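Local coordinates for acetylene hydratase (Pelobacter acetylenicus, PDB 2E7Z), which catalyses the hydration of acetylene to acetaldehyde with a tungsten-bis(molybdopterin guanine dinucleotide) cofactor and a [4Fe-4S] cluster, at residues W80-A83 with L84-A88. Numbering follows the deposited sequence.
Sequences WDQA and LDEIA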
loop_
_atom_site.group_PDB
_atom_site.type_symbol
_atom_site.label_atom_id
_atom_site.label_comp_id
_atom_site.label_asym_id
_atom_site.label_seq_id
_atom_site.Cartn_x
_atom_site.Cartn_y
_atom_site.Cartn_z
ATOM N N TRP A 80 -0.674 -16.893 26.117
ATOM C CA TRP A 80 -0.578 -17.274 24.690
ATOM C C TRP A 80 -1.089 -18.703 24.453
ATOM O O TRP A 80 -1.827 -18.970 23.512
ATOM C CB TRP A 80 0.862 -17.156 24.203
ATOM C CG TRP A 80 1.213 -15.796 23.703
ATOM C CD1 TRP A 80 1.790 -14.778 24.418
ATOM C CD2 TRP A 80 0.958 -15.277 22.386
ATOM N NE1 TRP A 80 1.936 -13.653 23.602
ATOM C CE2 TRP A 80 1.434 -13.944 22.356
ATOM C CE3 TRP A 80 0.395 -15.817 21.232
ATOM C CZ2 TRP A 80 1.381 -13.155 21.209
ATOM C CZ3 TRP A 80 0.337 -15.017 20.074
ATOM C CH2 TRP A 80 0.824 -13.712 20.076
ATOM N N ASP A 81 -0.700 -19.623 25.343
ATOM C CA ASP A 81 -1.068 -21.015 25.178
ATOM C C ASP A 81 -2.595 -21.196 25.169
ATOM O O ASP A 81 -3.149 -21.897 24.308
ATOM C CB ASP A 81 -0.426 -21.846 26.314
ATOM C CG ASP A 81 -0.613 -23.347 26.144
ATOM O OD1 ASP A 81 -0.249 -23.864 25.069
ATOM O OD2 ASP A 81 -1.097 -24.019 27.099
ATOM N N GLN A 82 -3.273 -20.558 26.132
ATOM C CA GLN A 82 -4.719 -20.675 26.211
ATOM C C GLN A 82 -5.406 -19.948 25.050
ATOM O O GLN A 82 -6.369 -20.461 24.466
ATOM C CB GLN A 82 -5.242 -20.166 27.545
ATOM C CG GLN A 82 -6.731 -20.429 27.730
ATOM C CD GLN A 82 -7.081 -21.924 27.839
ATOM O OE1 GLN A 82 -6.247 -22.761 28.211
ATOM N NE2 GLN A 82 -8.332 -22.253 27.537
ATOM N N ALA A 83 -4.896 -18.762 24.705
ATOM C CA ALA A 83 -5.454 -18.026 23.570
ATOM C C ALA A 83 -5.369 -18.854 22.300
ATOM O O ALA A 83 -6.342 -18.981 21.595
ATOM C CB ALA A 83 -4.724 -16.693 23.380
ATOM N N LEU A 84 -4.211 -19.451 22.054
ATOM C CA LEU A 84 -4.017 -20.244 20.851
ATOM C C LEU A 84 -4.894 -21.503 20.872
ATOM O O LEU A 84 -5.440 -21.897 19.841
ATOM C CB LEU A 84 -2.538 -20.600 20.712
ATOM C CG LEU A 84 -1.593 -19.431 20.417
ATOM C CD1 LEU A 84 -0.203 -19.702 21.020
ATOM C CD2 LEU A 84 -1.517 -19.196 18.940
ATOM N N ASP A 85 -5.019 -22.138 22.042
ATOM C CA ASP A 85 -5.882 -23.310 22.141
ATOM C C ASP A 85 -7.320 -22.944 21.764
ATOM O O ASP A 85 -7.967 -23.650 20.984
ATOM C CB ASP A 85 -5.894 -23.858 23.564
ATOM C CG ASP A 85 -4.643 -24.667 23.907
ATOM O OD1 ASP A 85 -3.784 -24.910 23.016
ATOM O OD2 ASP A 85 -4.545 -25.064 25.090
ATOM N N GLU A 86 -7.802 -21.824 22.304
ATOM C CA GLU A 86 -9.185 -21.419 22.059
ATOM C C GLU A 86 -9.408 -20.959 20.627
ATOM O O GLU A 86 -10.427 -21.269 20.026
ATOM C CB GLU A 86 -9.617 -20.335 23.048
ATOM C CG GLU A 86 -9.685 -20.891 24.475
ATOM C CD GLU A 86 -10.143 -19.878 25.520
ATOM O OE1 GLU A 86 -10.580 -18.767 25.148
ATOM O OE2 GLU A 86 -10.058 -20.184 26.739
ATOM N N ILE A 87 -8.445 -20.214 20.098
ATOM C CA ILE A 87 -8.525 -19.762 18.709
ATOM C C ILE A 87 -8.600 -20.975 17.776
ATOM O O ILE A 87 -9.465 -21.046 16.883
ATOM C CB ILE A 87 -7.360 -18.818 18.386
ATOM C CG1 ILE A 87 -7.567 -17.476 19.095
ATOM C CG2 ILE A 87 -7.245 -18.585 16.889
ATOM C CD1 ILE A 87 -6.291 -16.622 19.174
ATOM N N ALA A 88 -7.727 -21.975 18.000
ATOM C CA ALA A 88 -7.710 -23.167 17.154
ATOM C C ALA A 88 -9.019 -23.957 17.273
ATOM O O ALA A 88 -9.595 -24.400 16.270
ATOM C CB ALA A 88 -6.515 -24.054 17.502
HETATM O O HOH W 1 -6.485 -25.157 26.916
#
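Gln82 has CG anti to its backbone N (chi1 -173°) and bends at chi2, whereas Glu86, one helical turn on, sets CG beside its own N (chi1 -67°) and then runs out extended; the two ends therefore converge. NE2 of Gln82 donates to OE2 of Glu86 at 2.8 Å, almost straight and with the acceptor lying in the amide plane. The carboxylate receives it on its anti side, somewhat out of its plane, which stands 80° from that of the amide. The other carboxylate oxygen, OE1, takes a salt bridge from Lys64 and a hydrogen bond with Tyr452. Replacing Glu86 by an alanine removes the whole carboxylate, which is likely to cost the Gln82 NE2 its direct partner, leaving the amide freer to turn on its water link alone, and the Lys64 ammonium this counter-charge. That water donates to OE1 of Gln82 and to OD2 of Asp85, 2.7 Å from each, bridging two side chains whose oxygens are 4.2 Å apart. Asp81 OD2 comes within 4.1 Å of Asp85 OD2; this pairing of like charges is probably eased by Arg501, which forms salt bridges with both aspartates. On the buried side, Leu84 CD1 sits at the edge of the Trp80 indole, near its plane, 3.9 Å from CE3. The ring is tied down by its NE1, hydrogen-bonded to the backbone O of Glu487, and by an edge-to-face contact with Tyr493. Regular winding shows in the i to i+4 series, from Leu84 N to Trp80 O (2.8 Å) through Ile87 N to Ala83 O (2.9 Å). Together these features describe the first turns of an amphipathic alpha-helix, 80-98, whose apolar face packs on strand 452-455 and helix 491-501 and whose polar face carries i to i+4 side-chain pairs.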